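Local coordinates for CBS domain-containing protein CBSX1, chloroplastic (PDB 4GQW) that probably acts as a redox regulator in the plant chloroplast, binding thioredoxins through its pair of CBS domains, at residues E15-V20 / V129-R134; F41-I44 / L50-L53; A108-E113 / R117-V122; Y57-L62 / G88-P93. All coordinates share one frame; numbering follows the deposited sequence.

Interaction 1: E15-V20 / V129-R134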
loop_
_atom_site.group_PDB
_atom_site.type_symbol
_atom_site.label_atom_id
_atom_site.label_comp_id
_atom_site.label_asym_id
_atom_site.label_seq_id
_atom_site.Cartn_x
_atom_site.Cartn_y
_atom_site.Cartn_z
ATOM N N GLU A 15 12.233 14.441 -5.520
ATOM C CA GLU A 15 12.419 15.017 -4.194
ATOM C C GLU A 15 11.434 14.404 -3.209
ATOM O O GLU A 15 11.753 14.191 -2.041
ATOM C CB GLU A 15 12.223 16.530 -4.237
ATOM C CG GLU A 15 12.752 17.190 -5.495
ATOM C CD GLU A 15 11.720 18.085 -6.151
ATOM O OE1 GLU A 15 10.533 18.012 -5.761
ATOM O OE2 GLU A 15 12.092 18.864 -7.055
ATOM N N ASP A 16 10.237 14.105 -3.704
ATOM C CA ASP A 16 9.157 13.583 -2.880
ATOM C C ASP A 16 9.215 12.062 -2.763
ATOM O O ASP A 16 8.275 11.428 -2.285
ATOM C CB ASP A 16 7.815 14.014 -3.466
ATOM C CG ASP A 16 7.784 15.487 -3.813
ATOM O OD1 ASP A 16 8.869 16.085 -3.975
ATOM O OD2 ASP A 16 6.677 16.050 -3.930
ATOM N N LEU A 17 10.324 11.482 -3.207
ATOM C CA LEU A 17 10.528 10.046 -3.096
ATOM C C LEU A 17 11.231 9.699 -1.795
ATOM O O LEU A 17 11.978 10.505 -1.241
ATOM C CB LEU A 17 11.350 9.519 -4.274
ATOM C CG LEU A 17 10.673 9.430 -5.642
ATOM C CD1 LEU A 17 11.636 8.842 -6.652
ATOM C CD2 LEU A 17 9.411 8.594 -5.556
ATOM N N HIS A 18 10.985 8.486 -1.316
ATOM C CA HIS A 18 11.671 7.971 -0.140
ATOM C C HIS A 18 12.426 6.712 -0.532
ATOM O O HIS A 18 11.856 5.623 -0.579
ATOM C CB HIS A 18 10.673 7.663 0.973
ATOM C CG HIS A 18 9.871 8.852 1.407
ATOM N ND1 HIS A 18 8.562 9.045 1.032
ATOM C CD2 HIS A 18 10.206 9.913 2.179
ATOM C CE1 HIS A 18 8.117 10.173 1.557
ATOM N NE2 HIS A 18 9.094 10.720 2.257
ATOM N N VAL A 19 13.712 6.867 -0.821
ATOM C CA VAL A 19 14.510 5.758 -1.325
ATOM C C VAL A 19 15.379 5.128 -0.251
ATOM O O VAL A 19 15.334 5.515 0.914
ATOM C CB VAL A 19 15.413 6.198 -2.488
ATOM C CG1 VAL A 19 14.569 6.687 -3.654
ATOM C CG2 VAL A 19 16.382 7.279 -2.027
ATOM N N VAL A 20 16.179 4.156 -0.665
ATOM C CA VAL A 20 17.044 3.421 0.239
ATOM C C VAL A 20 18.222 2.878 -0.569
ATOM O O VAL A 20 18.088 2.618 -1.760
ATOM C CB VAL A 20 16.251 2.292 0.949
ATOM C CG1 VAL A 20 16.990 0.968 0.909
ATOM C CG2 VAL A 20 15.922 2.691 2.378
ATOM N N VAL A 129 14.341 8.842 -11.437
ATOM C CA VAL A 129 13.826 10.203 -11.392
ATOM C C VAL A 129 12.394 10.281 -10.877
ATOM O O VAL A 129 11.863 11.373 -10.683
ATOM C CB VAL A 129 13.915 10.901 -12.766
ATOM C CG1 VAL A 129 15.370 11.172 -13.130
ATOM C CG2 VAL A 129 13.232 10.066 -13.837
ATOM N N GLY A 130 11.767 9.130 -10.655
ATOM C CA GLY A 130 10.423 9.129 -10.104
ATOM C C GLY A 130 9.808 7.760 -9.907
ATOM O O GLY A 130 10.477 6.741 -10.055
ATOM N N ILE A 131 8.525 7.746 -9.554
ATOM C CA ILE A 131 7.754 6.512 -9.428
ATOM C C ILE A 131 6.310 6.746 -9.862
ATOM O O ILE A 131 5.637 7.637 -9.345
ATOM C CB ILE A 131 7.721 5.998 -7.974
ATOM C CG1 ILE A 131 9.090 5.461 -7.549
ATOM C CG2 ILE A 131 6.687 4.902 -7.825
ATOM C CD1 ILE A 131 9.097 4.890 -6.158
ATOM N N ILE A 132 5.836 5.943 -10.807
ATOM C CA ILE A 132 4.443 6.010 -11.236
ATOM C C ILE A 132 3.627 4.885 -10.602
ATOM O O ILE A 132 3.966 3.708 -10.727
ATOM C CB ILE A 132 4.310 5.977 -12.780
ATOM C CG1 ILE A 132 2.837 5.921 -13.194
ATOM C CG2 ILE A 132 5.095 4.825 -13.383
ATOM C CD1 ILE A 132 2.184 7.276 -13.253
ATOM N N THR A 133 2.558 5.251 -9.903
ATOM C CA THR A 133 1.739 4.260 -9.215
ATOM C C THR A 133 0.358 4.128 -9.838
ATOM O O THR A 133 -0.024 4.911 -10.705
ATOM C CB THR A 133 1.583 4.581 -7.715
ATOM O OG1 THR A 133 0.820 5.783 -7.554
ATOM C CG2 THR A 133 2.942 4.754 -7.063
ATOM N N ARG A 134 -0.382 3.123 -9.391
ATOM C CA ARG A 134 -1.742 2.905 -9.852
ATOM C C ARG A 134 -2.615 4.083 -9.446
ATOM O O ARG A 134 -3.481 4.530 -10.204
ATOM C CB ARG A 134 -2.286 1.617 -9.247
ATOM C CG ARG A 134 -3.640 1.222 -9.771
ATOM C CD ARG A 134 -4.004 -0.158 -9.286
ATOM N NE ARG A 134 -3.119 -1.176 -9.844
ATOM C CZ ARG A 134 -3.081 -2.434 -9.426
ATOM N NH1 ARG A 134 -3.873 -2.826 -8.439
ATOM N NH2 ARG A 134 -2.249 -3.300 -9.988
#
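L17 reaches out of the loop 15-20 and lays its two methyl groups on consecutive residues of strand 128-133. CD1 comes down on the main chain of G130, 3.7 Å from its CA. No side chain stands between the two: G130 forms part of a classic beta bulge in which it and V129 both face V121, and a CB on this residue would point away from the leucine. CD2 takes the neighbouring place and rests on the I131 side chain, 3.7 Å from CG1 and 3.8 Å from CD1, so it touches the isoleucine along its longer branch. That branch is extended, with CG1 turned beside the backbone N (chi1 -71°) and CD1 carried outward (chi2 -177°), which places both carbons within reach of one methyl. The two side chains meet at a slant, and the contact is wholly apolar. Cut back to an alanine here, the side chain would probably reach neither G130 CA nor the I131 branch, opening a gap between loop and strand. Past L17 the loop turns from strand 128-133 to strand 40-44: V19 packs on P42 and I44, and V20 forms backbone hydrogen bonds with P42 and I44. I131 also touches P42, while its main chain pairs with T12. The loop therefore carries the polypeptide from strand 12-13, which lies in the sheet of the second CBS domain, across to the hairpin of the first, a crossing between the two halves consistent with the intertwined CBS-pair fold.

Interaction 2: F41-I44 / L50-L53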
loop_
_atom_site.group_PDB
_atom_site.type_symbol
_atom_site.label_atom_id
_atom_site.label_comp_id
_atom_site.label_asym_id
_atom_site.label_seq_id
_atom_site.Cartn_x
_atom_site.Cartn_y
_atom_site.Cartn_z
ATOM N N PHE A 41 10.400 0.684 -0.882
ATOM C CA PHE A 41 11.100 1.722 -1.626
ATOM C C PHE A 41 11.860 1.148 -2.804
ATOM O O PHE A 41 12.120 -0.055 -2.866
ATOM C CB PHE A 41 12.119 2.465 -0.756
ATOM C CG PHE A 41 12.032 2.159 0.701
ATOM C CD1 PHE A 41 11.399 3.037 1.558
ATOM C CD2 PHE A 41 12.621 1.019 1.223
ATOM C CE1 PHE A 41 11.333 2.778 2.902
ATOM C CE2 PHE A 41 12.552 0.752 2.567
ATOM C CZ PHE A 41 11.911 1.634 3.408
ATOM N N PRO A 42 12.225 2.020 -3.750
ATOM C CA PRO A 42 13.235 1.676 -4.746
ATOM C C PRO A 42 14.617 1.789 -4.129
ATOM O O PRO A 42 14.830 2.599 -3.229
ATOM C CB PRO A 42 13.047 2.754 -5.813
ATOM C CG PRO A 42 12.510 3.910 -5.067
ATOM C CD PRO A 42 11.603 3.325 -4.030
ATOM N N VAL A 43 15.542 0.971 -4.607
ATOM C CA VAL A 43 16.902 0.981 -4.104
ATOM C C VAL A 43 17.845 1.530 -5.161
ATOM O O VAL A 43 17.905 1.019 -6.285
ATOM C CB VAL A 43 17.361 -0.421 -3.692
ATOM C CG1 VAL A 43 18.652 -0.337 -2.898
ATOM C CG2 VAL A 43 16.284 -1.098 -2.874
ATOM N N ILE A 44 18.569 2.581 -4.790
ATOM C CA ILE A 44 19.516 3.234 -5.678
ATOM C C ILE A 44 20.932 3.109 -5.145
ATOM O O ILE A 44 21.143 2.818 -3.968
ATOM C CB ILE A 44 19.231 4.734 -5.789
ATOM C CG1 ILE A 44 19.373 5.388 -4.412
ATOM C CG2 ILE A 44 17.851 4.969 -6.366
ATOM C CD1 ILE A 44 19.244 6.885 -4.421
ATOM N N LEU A 50 18.944 3.399 -10.243
ATOM C CA LEU A 50 18.105 2.348 -9.685
ATOM C C LEU A 50 18.836 1.012 -9.678
ATOM O O LEU A 50 19.358 0.574 -10.701
ATOM C CB LEU A 50 16.809 2.226 -10.486
ATOM C CG LEU A 50 15.756 1.264 -9.938
ATOM C CD1 LEU A 50 15.108 1.847 -8.698
ATOM C CD2 LEU A 50 14.712 0.959 -10.998
ATOM N N VAL A 51 18.881 0.369 -8.517
ATOM C CA VAL A 51 19.597 -0.891 -8.404
ATOM C C VAL A 51 18.681 -2.009 -7.914
ATOM O O VAL A 51 19.030 -3.186 -7.989
ATOM C CB VAL A 51 20.851 -0.755 -7.507
ATOM C CG1 VAL A 51 20.472 -0.755 -6.041
ATOM C CG2 VAL A 51 21.841 -1.866 -7.803
ATOM N N GLY A 52 17.495 -1.647 -7.438
ATOM C CA GLY A 52 16.532 -2.661 -7.049
ATOM C C GLY A 52 15.222 -2.142 -6.496
ATOM O O GLY A 52 14.905 -0.962 -6.613
ATOM N N LEU A 53 14.450 -3.051 -5.912
ATOM C CA LEU A 53 13.237 -2.704 -5.187
ATOM C C LEU A 53 13.222 -3.506 -3.901
ATOM O O LEU A 53 13.667 -4.651 -3.875
ATOM C CB LEU A 53 11.988 -3.059 -5.991
ATOM C CG LEU A 53 11.522 -2.192 -7.161
ATOM C CD1 LEU A 53 10.089 -2.563 -7.513
ATOM C CD2 LEU A 53 11.627 -0.718 -6.850
#
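V43 faces the bulge in strand 50-53 with its whole side chain. Its CB lies 3.9 Å from both G52 O and V51 CG1. From there CG1, anti to the backbone N (chi1 -168°), reaches V51 CG1 at 3.7 Å, and CG2 sits over the carbonyl group of G52, 3.9 Å from its C atom. V51 and G52 both face V43, a classic beta bulge that shifts the antiparallel register by one residue before I44 pairs with L50. The backbone joins V43 and G52 as a hydrogen-bonded pair. V43 N donates to G52 O at 2.9 Å almost straight (176°), but approaches from above the carbonyl plane. In return G52 N reaches V43 O on a more bent path (139°). V51 N also points at V43 O, at a modelled separation too short to be taken at face value. On the other face, P42 CB is touched by L50 CD1 at 3.7 Å and by L53 CD2 at 3.9 Å. The polar bonds across the hairpin are thus all between main-chain atoms, while the side chains meet chiefly through carbon, which implies that backbone pairing sets the register and apolar contacts line both faces.

Interaction 3: A108-E113 / R117-V122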
loop_
_atom_site.group_PDB
_atom_site.type_symbol
_atom_site.label_atom_id
_atom_site.label_comp_id
_atom_site.label_asym_id
_atom_site.label_seq_id
_atom_site.Cartn_x
_atom_site.Cartn_y
_atom_site.Cartn_z
ATOM N N ALA A 108 -0.212 2.625 -17.720
ATOM C CA ALA A 108 -1.518 2.264 -17.192
ATOM C C ALA A 108 -1.865 0.828 -17.563
ATOM O O ALA A 108 -2.398 0.083 -16.741
ATOM C CB ALA A 108 -2.580 3.218 -17.711
ATOM N N LYS A 109 -1.560 0.443 -18.800
ATOM C CA LYS A 109 -1.765 -0.936 -19.230
ATOM C C LYS A 109 -1.040 -1.894 -18.299
ATOM O O LYS A 109 -1.604 -2.900 -17.877
ATOM C CB LYS A 109 -1.283 -1.147 -20.664
ATOM C CG LYS A 109 -2.210 -0.584 -21.718
ATOM C CD LYS A 109 -1.549 -0.601 -23.081
ATOM C CE LYS A 109 -2.354 0.182 -24.102
ATOM N NZ LYS A 109 -1.628 0.281 -25.394
ATOM N N ILE A 110 0.204 -1.570 -17.960
ATOM C CA ILE A 110 0.951 -2.419 -17.036
ATOM C C ILE A 110 0.313 -2.435 -15.650
ATOM O O ILE A 110 0.139 -3.492 -15.047
ATOM C CB ILE A 110 2.412 -1.970 -16.897
ATOM C CG1 ILE A 110 3.088 -1.945 -18.266
ATOM C CG2 ILE A 110 3.162 -2.910 -15.975
ATOM C CD1 ILE A 110 3.046 -3.278 -18.973
ATOM N N LEU A 111 -0.048 -1.257 -15.158
ATOM C CA LEU A 111 -0.541 -1.113 -13.794
ATOM C C LEU A 111 -1.986 -1.561 -13.633
ATOM O O LEU A 111 -2.537 -1.492 -12.537
ATOM C CB LEU A 111 -0.406 0.339 -13.346
ATOM C CG LEU A 111 1.024 0.879 -13.301
ATOM C CD1 LEU A 111 1.024 2.397 -13.229
ATOM C CD2 LEU A 111 1.773 0.278 -12.129
ATOM N N LEU A 112 -2.605 -2.014 -14.717
ATOM C CA LEU A 112 -3.989 -2.465 -14.645
ATOM C C LEU A 112 -4.155 -3.909 -15.103
ATOM O O LEU A 112 -5.044 -4.617 -14.633
ATOM C CB LEU A 112 -4.899 -1.550 -15.462
ATOM C CG LEU A 112 -4.999 -0.093 -15.003
ATOM C CD1 LEU A 112 -5.491 0.774 -16.149
ATOM C CD2 LEU A 112 -5.915 0.043 -13.798
ATOM N N GLU A 113 -3.302 -4.343 -16.023
ATOM C CA GLU A 113 -3.375 -5.709 -16.525
ATOM C C GLU A 113 -2.520 -6.645 -15.682
ATOM O O GLU A 113 -2.636 -7.866 -15.786
ATOM C CB GLU A 113 -2.935 -5.769 -17.987
ATOM C CG GLU A 113 -3.796 -4.938 -18.915
ATOM C CD GLU A 113 -3.240 -4.873 -20.319
ATOM O OE1 GLU A 113 -2.357 -5.691 -20.649
ATOM O OE2 GLU A 113 -3.680 -3.998 -21.093
ATOM N N ARG A 117 1.600 -2.431 -8.691
ATOM C CA ARG A 117 1.017 -1.143 -8.345
ATOM C C ARG A 117 2.011 -0.015 -8.563
ATOM O O ARG A 117 1.619 1.138 -8.722
ATOM C CB ARG A 117 0.547 -1.128 -6.891
ATOM C CG ARG A 117 -0.767 -1.840 -6.647
ATOM C CD ARG A 117 -1.302 -1.491 -5.269
ATOM N NE ARG A 117 -2.623 -2.061 -5.037
ATOM C CZ ARG A 117 -2.880 -3.008 -4.142
ATOM N NH1 ARG A 117 -1.905 -3.487 -3.382
ATOM N NH2 ARG A 117 -4.113 -3.470 -4.000
ATOM N N ARG A 118 3.299 -0.345 -8.558
ATOM C CA ARG A 118 4.337 0.675 -8.651
ATOM C C ARG A 118 5.364 0.368 -9.730
ATOM O O ARG A 118 5.907 -0.733 -9.792
ATOM C CB ARG A 118 5.055 0.829 -7.310
ATOM C CG ARG A 118 4.132 1.000 -6.118
ATOM C CD ARG A 118 4.923 1.276 -4.854
ATOM N NE ARG A 118 4.719 0.247 -3.838
ATOM C CZ ARG A 118 5.692 -0.264 -3.090
ATOM N NH1 ARG A 118 6.939 0.155 -3.248
ATOM N NH2 ARG A 118 5.420 -1.195 -2.188
ATOM N N LEU A 119 5.638 1.360 -10.568
ATOM C CA LEU A 119 6.679 1.249 -11.578
ATOM C C LEU A 119 7.684 2.382 -11.437
ATOM O O LEU A 119 7.314 3.550 -11.459
ATOM C CB LEU A 119 6.076 1.281 -12.983
ATOM C CG LEU A 119 5.267 0.069 -13.440
ATOM C CD1 LEU A 119 4.793 0.285 -14.864
ATOM C CD2 LEU A 119 6.107 -1.187 -13.341
ATOM N N PRO A 120 8.966 2.037 -11.281
ATOM C CA PRO A 120 10.032 3.040 -11.205
ATOM C C PRO A 120 10.229 3.790 -12.522
ATOM O O PRO A 120 10.142 3.203 -13.606
ATOM C CB PRO A 120 11.274 2.207 -10.862
ATOM C CG PRO A 120 10.938 0.828 -11.302
ATOM C CD PRO A 120 9.475 0.676 -11.060
ATOM N N VAL A 121 10.490 5.088 -12.412
ATOM C CA VAL A 121 10.676 5.944 -13.572
ATOM C C VAL A 121 12.101 6.460 -13.612
ATOM O O VAL A 121 12.542 7.167 -12.698
ATOM C CB VAL A 121 9.730 7.155 -13.541
ATOM C CG1 VAL A 121 9.806 7.907 -14.857
ATOM C CG2 VAL A 121 8.308 6.705 -13.274
ATOM N N VAL A 122 12.819 6.109 -14.673
ATOM C CA VAL A 122 14.194 6.558 -14.825
ATOM C C VAL A 122 14.357 7.505 -16.005
ATOM O O VAL A 122 13.406 7.773 -16.740
ATOM C CB VAL A 122 15.167 5.379 -14.989
ATOM C CG1 VAL A 122 15.011 4.399 -13.837
ATOM C CG2 VAL A 122 14.945 4.689 -16.323
#
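K109 O is approached by two amides at the end of the helical turn that presses I110 and L111 on L119: E113 N donates to it at 2.9 Å, and L112 N adds a weak bond. The helix belongs to the beta-alpha-beta unit of the second CBS domain, formed by strand 98-99, helix 104-113 and strand 118-122. Segments 108-113 and 118-122 run nearly antiparallel, at 154°, with their axes 9.3 Å apart. L119 points toward the helix and meets two residues of it. Its CD1 is touched by I110 CG2 at 3.8 Å, the two side chains crossing at about a right angle. L111 instead lies alongside L119, the two pointing opposite ways, with L111 CD2 3.7 Å from L119 CG. Both leucines also pack on I132 of the adjacent strand, so the side chains close the helix onto the sheet without any hydrogen bond between the two segments. R117 starts its side chain away from the helix, and its NE forms a salt bridge with D56 of the second subunit. Its carbonyl stays behind at the leucine: with CG beside its own backbone N (chi1 -62°), L111 brings CD2 to 3.5 Å from R117 O.

Interaction 4: Y57-L62 / G88-P93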
loop_
_atom_site.group_PDB
_atom_site.type_symbol
_atom_site.label_atom_id
_atom_site.label_comp_id
_atom_site.label_asym_id
_atom_site.label_seq_id
_atom_site.Cartn_x
_atom_site.Cartn_y
_atom_site.Cartn_z
ATOM N N TYR A 57 7.815 -7.256 3.131
ATOM C CA TYR A 57 7.919 -8.710 3.215
ATOM C C TYR A 57 9.341 -9.190 2.939
ATOM O O TYR A 57 9.763 -10.228 3.444
ATOM C CB TYR A 57 6.911 -9.404 2.291
ATOM C CG TYR A 57 6.965 -8.967 0.848
ATOM C CD1 TYR A 57 7.858 -9.544 -0.043
ATOM C CD2 TYR A 57 6.109 -7.986 0.371
ATOM C CE1 TYR A 57 7.905 -9.148 -1.366
ATOM C CE2 TYR A 57 6.148 -7.585 -0.950
ATOM C CZ TYR A 57 7.048 -8.168 -1.814
ATOM O OH TYR A 57 7.086 -7.767 -3.129
ATOM N N ASP A 58 10.080 -8.425 2.142
ATOM C CA ASP A 58 11.484 -8.723 1.898
ATOM C C ASP A 58 12.300 -8.458 3.155
ATOM O O ASP A 58 13.153 -9.258 3.535
ATOM C CB ASP A 58 12.025 -7.872 0.748
ATOM C CG ASP A 58 11.401 -8.224 -0.580
ATOM O OD1 ASP A 58 11.207 -9.427 -0.846
ATOM O OD2 ASP A 58 11.105 -7.296 -1.361
ATOM N N LEU A 59 12.023 -7.331 3.801
ATOM C CA LEU A 59 12.784 -6.903 4.968
ATOM C C LEU A 59 12.520 -7.767 6.192
ATOM O O LEU A 59 13.426 -8.031 6.978
ATOM C CB LEU A 59 12.473 -5.443 5.285
ATOM C CG LEU A 59 12.909 -4.449 4.210
ATOM C CD1 LEU A 59 12.311 -3.084 4.484
ATOM C CD2 LEU A 59 14.424 -4.370 4.163
ATOM N N LEU A 60 11.277 -8.205 6.354
ATOM C CA LEU A 60 10.923 -9.034 7.496
ATOM C C LEU A 60 11.134 -10.504 7.169
ATOM O O LEU A 60 10.987 -11.367 8.035
ATOM C CB LEU A 60 9.472 -8.788 7.902
ATOM C CG LEU A 60 9.107 -7.337 8.219
ATOM C CD1 LEU A 60 7.608 -7.207 8.424
ATOM C CD2 LEU A 60 9.855 -6.864 9.449
ATOM N N ALA A 61 11.487 -10.768 5.913
ATOM C CA ALA A 61 11.740 -12.122 5.427
ATOM C C ALA A 61 10.571 -13.064 5.695
ATOM O O ALA A 61 10.718 -14.062 6.399
ATOM C CB ALA A 61 13.022 -12.677 6.035
ATOM N N LEU A 62 9.411 -12.745 5.132
ATOM C CA LEU A 62 8.220 -13.559 5.343
ATOM C C LEU A 62 8.178 -14.738 4.388
ATOM O O LEU A 62 7.640 -15.794 4.714
ATOM C CB LEU A 62 6.963 -12.717 5.165
ATOM C CG LEU A 62 6.961 -11.421 5.970
ATOM C CD1 LEU A 62 5.655 -10.678 5.759
ATOM C CD2 LEU A 62 7.187 -11.728 7.436
ATOM N N GLY A 88 20.607 -4.694 0.378
ATOM C CA GLY A 88 21.217 -5.277 -0.802
ATOM C C GLY A 88 21.064 -6.782 -0.912
ATOM O O GLY A 88 21.103 -7.334 -2.010
ATOM N N ASP A 89 20.894 -7.450 0.224
ATOM C CA ASP A 89 20.762 -8.902 0.231
ATOM C C ASP A 89 19.306 -9.340 0.242
ATOM O O ASP A 89 19.002 -10.520 0.075
ATOM C CB ASP A 89 21.498 -9.500 1.429
ATOM C CG ASP A 89 22.955 -9.107 1.466
ATOM O OD1 ASP A 89 23.756 -9.731 0.742
ATOM O OD2 ASP A 89 23.299 -8.173 2.218
ATOM N N LEU A 90 18.404 -8.385 0.433
ATOM C CA LEU A 90 16.986 -8.703 0.519
ATOM C C LEU A 90 16.180 -8.115 -0.634
ATOM O O LEU A 90 15.097 -8.601 -0.952
ATOM C CB LEU A 90 16.413 -8.218 1.852
ATOM C CG LEU A 90 16.986 -8.872 3.110
ATOM C CD1 LEU A 90 16.373 -8.252 4.354
ATOM C CD2 LEU A 90 16.742 -10.367 3.084
ATOM N N MET A 91 16.708 -7.071 -1.262
ATOM C CA MET A 91 15.964 -6.363 -2.293
ATOM C C MET A 91 15.763 -7.215 -3.534
ATOM O O MET A 91 16.546 -8.122 -3.807
ATOM C CB MET A 91 16.680 -5.069 -2.677
ATOM C CG MET A 91 17.993 -5.298 -3.388
ATOM S SD MET A 91 18.832 -3.779 -3.844
ATOM C CE MET A 91 20.180 -4.455 -4.799
ATOM N N THR A 92 14.697 -6.928 -4.272
ATOM C CA THR A 92 14.512 -7.516 -5.588
ATOM C C THR A 92 15.201 -6.627 -6.610
ATOM O O THR A 92 14.809 -5.479 -6.821
ATOM C CB THR A 92 13.028 -7.709 -5.941
ATOM O OG1 THR A 92 12.557 -8.916 -5.330
ATOM C CG2 THR A 92 12.846 -7.822 -7.452
ATOM N N PRO A 93 16.260 -7.156 -7.225
ATOM C CA PRO A 93 17.120 -6.400 -8.134
ATOM C C PRO A 93 16.484 -6.208 -9.501
ATOM O O PRO A 93 15.705 -7.055 -9.946
ATOM C CB PRO A 93 18.370 -7.287 -8.250
ATOM C CG PRO A 93 18.264 -8.277 -7.110
ATOM C CD PRO A 93 16.800 -8.497 -6.960
HETATM O O HOH W 1 10.498 -6.620 -3.906
#
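The side chain of L90 packs against a backbone carbonyl oxygen, D58 O. CD1 approaches D58 O most closely, at 3.5 Å, while CB, CG and CD2 all lie only slightly farther from the same oxygen. The leucine gets there with CG beside its backbone N (chi1 -63°) and CD1 extended beyond, which also brings CD1 to 3.9 Å from L59 CA and to 4.3 Å from L59 CD2. D58 O carries a weak bond from A61 N as well, part of the Schellman motif that closes the helix; its other bond runs from L62 N to Y57 O at 3.1 Å, and A61 is the C-prime residue with positive phi. In the reverse direction D58 CB packs on L90 O at 3.6 Å. No direct hydrogen bond joins the segments. The carboxylate instead accepts from a water through OD2 at 2.7 Å, and this water has a weak, long link of 3.4 Å to T92 OG1; S55 N also donates to OD2. With an alanine here in place of L90, the D58 oxygen is likely to lose its apolar cover and L59 its neighbour, opening a gap beside the helix end. Around this contact, L59 packs on A29 and L33 of helix 26-35 and on V54 of strand 50-55, L90 touches V26 of helix 26-35, and Y57 and L60 lean on R117 and L112 of the second subunit.

Interaction 2 lies between interactions 1 and 4. Its centre is about 10 Å from that of interaction 1, where V20 N and O reach P42 O and I44 N at 3.3 and 3.1 Å, and about 11 Å from that of interaction 4, where the short, weakly bonded strand 92-93 joins strand 50-55 through T92 and L53. Interactions 2 and 3, about 15 Å apart between centres, meet through L50 CD2 and P120 CB at 3.7 Å. Interactions 1 and 3 share the other sheet, through V129 N to V121 O at 2.8 Å. Each sheet thus includes a strand from the other half of the pair, 12-13 in one and 92-93 in the other. Interactions 3 and 4, with centres about 21 Å apart, both face the second subunit.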